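Local structure of AlkZ (Streptomyces sahachiroi, 5UUJ) at residues W77-G81 against R229-L233. The protein belongs to the AlkZ-like family of DNA glycosylases, helix-rich proteins grouped with the winged helix-turn-helix folds. Sequence-based numbering, arbitrary orientation.
Sequences WAMRG and RWLSL
Arg80 meets the C-terminal part of helix 224-232 twice, once through its backbone and once through its guanidinium, and so illustrates how a loop can bind main-chain carbonyls near the C-terminal end of a helix. The guanidinium bond is the shorter: Arg80 NH1 lies 2.7 Å from Trp230 O, approaching in the carbonyl plane on a lone pair, with the oxygen in turn close to the guanidinium plane. With chi1 at -52° and chi2 extended, Arg80 CG and CD run past Trp230 O at 3.2 and 3.4 Å; the bend at chi3 (-57°) then turns the chain beyond CD so that NH1 reaches the oxygen. The second bond runs from Arg80 N to Leu231 O over 3.0 Å; it is more bent, 140° at the hydrogen, and the donor is tilted from the carbonyl plane. Leu231 O also receives a CA-H...O contact from Met79.

Beside these polar links lies an apolar patch. Met79, a selenomethionine, sets CG over one face of the Trp230 six-membered ring, 3.9 Å from its centroid and offset toward the rim, a CH-pi contact. Its SE stands obliquely to the same ring in a Met-aromatic contact. Leu231 CD1 touches Met79 CG as well. Away from this patch, Leu233 CD2 packs against Arg80 CD at 3.9 Å.

Farther out, Gln41 takes a hydrogen bond from Arg80 NH2, giving the guanidinium a second anchor that should limit its rotation. Tyr94 of helix 91-100 touches both Met79 and Trp230. Within the loop, Gly81 N bonds to Ala78 O, closing a type II beta-turn over Ala78-Gly81. This turn, linking strands 74-77 and 83-86, is thereby joined to helix 224-232 through two carbonyls and a Met-aromatic contact.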
ATOM      1  N   TRP A  77      -5.424  -7.117  -5.418  1.00 17.07           N
ATOM      2  CA  TRP A  77      -5.693  -5.714  -5.693  1.00 16.17           C
ATOM      3  C   TRP A  77      -6.563  -5.134  -4.589  1.00 15.51           C
ATOM      4  O   TRP A  77      -7.607  -5.691  -4.259  1.00 20.88           O
ATOM      5  CB  TRP A  77      -6.359  -5.561  -7.060  1.00 15.78           C
ATOM      6  CG  TRP A  77      -5.454  -5.966  -8.175  1.00 18.38           C
ATOM      7  CD1 TRP A  77      -4.741  -5.138  -8.991  1.00 21.82           C
ATOM      8  CD2 TRP A  77      -5.139  -7.302  -8.585  1.00 25.05           C
ATOM      9  NE1 TRP A  77      -4.008  -5.874  -9.891  1.00 23.16           N
ATOM     10  CE2 TRP A  77      -4.235  -7.206  -9.664  1.00 25.07           C
ATOM     11  CE3 TRP A  77      -5.538  -8.571  -8.150  1.00 25.63           C
ATOM     12  CZ2 TRP A  77      -3.726  -8.328 -10.315  1.00 27.84           C
ATOM     13  CZ3 TRP A  77      -5.030  -9.685  -8.796  1.00 25.61           C
ATOM     14  CH2 TRP A  77      -4.133  -9.555  -9.867  1.00 28.46           C
ATOM     15  N   ALA A  78      -6.107  -4.026  -4.014  1.00 15.36           N
ATOM     16  CA  ALA A  78      -6.789  -3.393  -2.897  1.00 15.47           C
ATOM     17  C   ALA A  78      -6.889  -1.880  -3.118  1.00 15.60           C
ATOM     18  O   ALA A  78      -7.562  -1.435  -4.052  1.00 15.68           O
ATOM     19  CB  ALA A  78      -6.068  -3.711  -1.589  1.00 15.49           C
HETATM   20  N   MSE A  79      -6.220  -1.096  -2.273  1.00 15.70           N
HETATM   21  CA  MSE A  79      -6.368   0.361  -2.294  1.00 16.02           C
HETATM   22  C   MSE A  79      -6.024   0.969  -3.649  1.00 16.10           C
HETATM   23  O   MSE A  79      -4.989   0.655  -4.241  1.00 15.96           O
HETATM   24  CB  MSE A  79      -5.495   1.004  -1.216  1.00 16.18           C
HETATM   25  CG  MSE A  79      -6.154   1.056   0.155  1.00 16.45           C
HETATM   26 SE   MSE A  79      -6.456  -0.713   0.934  1.00 31.62          SE
HETATM   27  CE  MSE A  79      -4.582  -1.262   1.028  1.00 15.88           C
ATOM     28  N   ARG A  80      -6.911   1.839  -4.127  1.00 16.42           N
ATOM     29  CA  ARG A  80      -6.735   2.531  -5.403  1.00 16.69           C
ATOM     30  C   ARG A  80      -6.647   1.546  -6.571  1.00 16.44           C
ATOM     31  O   ARG A  80      -6.217   1.904  -7.665  1.00 16.69           O
ATOM     32  CB  ARG A  80      -5.488   3.421  -5.355  1.00 16.98           C
ATOM     33  CG  ARG A  80      -5.465   4.368  -4.156  1.00 20.45           C
ATOM     34  CD  ARG A  80      -4.204   5.220  -4.097  1.00 17.65           C
ATOM     35  NE  ARG A  80      -2.984   4.414  -4.073  1.00 22.21           N
ATOM     36  CZ  ARG A  80      -2.487   3.811  -2.994  1.00 21.58           C
ATOM     37  NH1 ARG A  80      -3.100   3.898  -1.819  1.00 16.92           N
ATOM     38  NH2 ARG A  80      -1.367   3.108  -3.095  1.00 27.82           N
ATOM     39  N   GLY A  81      -7.061   0.306  -6.331  1.00 16.07           N
ATOM     40  CA  GLY A  81      -7.058  -0.716  -7.362  1.00 15.94           C
ATOM     41  C   GLY A  81      -5.688  -1.282  -7.691  1.00 15.89           C
ATOM     42  O   GLY A  81      -5.551  -2.038  -8.651  1.00 15.96           O
ATOM     43  N   ARG A 229      -8.313   9.616   0.003  1.00 13.75           N
ATOM     44  CA  ARG A 229      -7.364   9.744  -1.099  1.00 21.69           C
ATOM     45  C   ARG A 229      -6.462   8.513  -1.152  1.00 22.22           C
ATOM     46  O   ARG A 229      -6.235   7.938  -2.217  1.00 17.54           O
ATOM     47  CB  ARG A 229      -6.511  11.006  -0.964  1.00 16.62           C
ATOM     48  CG  ARG A 229      -5.499  11.154  -2.098  1.00 23.91           C
ATOM     49  CD  ARG A 229      -4.888  12.534  -2.158  1.00 26.96           C
ATOM     50  NE  ARG A 229      -3.956  12.763  -1.056  1.00 28.77           N
ATOM     51  CZ  ARG A 229      -3.953  13.835  -0.267  1.00 33.72           C
ATOM     52  NH1 ARG A 229      -4.840  14.811  -0.435  1.00 36.79           N
ATOM     53  NH2 ARG A 229      -3.054  13.932   0.704  1.00 30.04           N
ATOM     54  N   TRP A 230      -5.947   8.121   0.009  1.00 16.32           N
ATOM     55  CA  TRP A 230      -5.162   6.898   0.129  1.00 18.56           C
ATOM     56  C   TRP A 230      -5.997   5.674  -0.241  1.00 17.77           C
ATOM     57  O   TRP A 230      -5.544   4.805  -0.984  1.00 14.67           O
ATOM     58  CB  TRP A 230      -4.620   6.755   1.553  1.00 12.01           C
ATOM     59  CG  TRP A 230      -4.153   5.376   1.882  1.00 15.11           C
ATOM     60  CD1 TRP A 230      -2.950   4.818   1.560  1.00 15.18           C
ATOM     61  CD2 TRP A 230      -4.878   4.375   2.609  1.00 11.48           C
ATOM     62  NE1 TRP A 230      -2.883   3.530   2.036  1.00 16.08           N
ATOM     63  CE2 TRP A 230      -4.052   3.235   2.684  1.00 16.61           C
ATOM     64  CE3 TRP A 230      -6.144   4.332   3.202  1.00 11.54           C
ATOM     65  CZ2 TRP A 230      -4.451   2.065   3.326  1.00 13.57           C
ATOM     66  CZ3 TRP A 230      -6.538   3.170   3.841  1.00 14.93           C
ATOM     67  CH2 TRP A 230      -5.694   2.052   3.898  1.00 16.11           C
ATOM     68  N   LEU A 231      -7.224   5.625   0.266  1.00 14.42           N
ATOM     69  CA  LEU A 231      -8.089   4.470   0.068  1.00 14.23           C
ATOM     70  C   LEU A 231      -8.494   4.278  -1.390  1.00 14.51           C
ATOM     71  O   LEU A 231      -8.359   3.183  -1.934  1.00 14.36           O
ATOM     72  CB  LEU A 231      -9.351   4.597   0.927  1.00 16.16           C
ATOM     73  CG  LEU A 231     -10.323   3.413   0.879  1.00 12.99           C
ATOM     74  CD1 LEU A 231      -9.734   2.191   1.576  1.00 12.17           C
ATOM     75  CD2 LEU A 231     -11.661   3.790   1.494  1.00 15.00           C
ATOM     76  N   SER A 232      -8.992   5.340  -2.020  1.00 12.98           N
ATOM     77  CA  SER A 232      -9.678   5.197  -3.300  1.00 13.61           C
ATOM     78  C   SER A 232      -9.593   6.421  -4.208  1.00 14.30           C
ATOM     79  O   SER A 232     -10.412   6.573  -5.110  1.00 17.91           O
ATOM     80  CB  SER A 232     -11.149   4.880  -3.045  1.00 13.97           C
ATOM     81  OG  SER A 232     -11.805   6.001  -2.482  1.00 14.31           O
ATOM     82  N   LEU A 233      -8.605   7.281  -3.979  1.00 18.50           N
ATOM     83  CA  LEU A 233      -8.511   8.550  -4.698  1.00 21.64           C
ATOM     84  C   LEU A 233      -9.824   9.320  -4.576  1.00 18.89           C
ATOM     85  O   LEU A 233     -10.360   9.831  -5.562  1.00 16.47           O
ATOM     86  CB  LEU A 233      -8.154   8.322  -6.173  1.00 16.01           C
ATOM     87  CG  LEU A 233      -6.823   7.616  -6.450  1.00 25.08           C
ATOM     88  CD1 LEU A 233      -6.617   7.428  -7.949  1.00 25.96           C
ATOM     89  CD2 LEU A 233      -5.656   8.389  -5.852  1.00 26.79           C
TER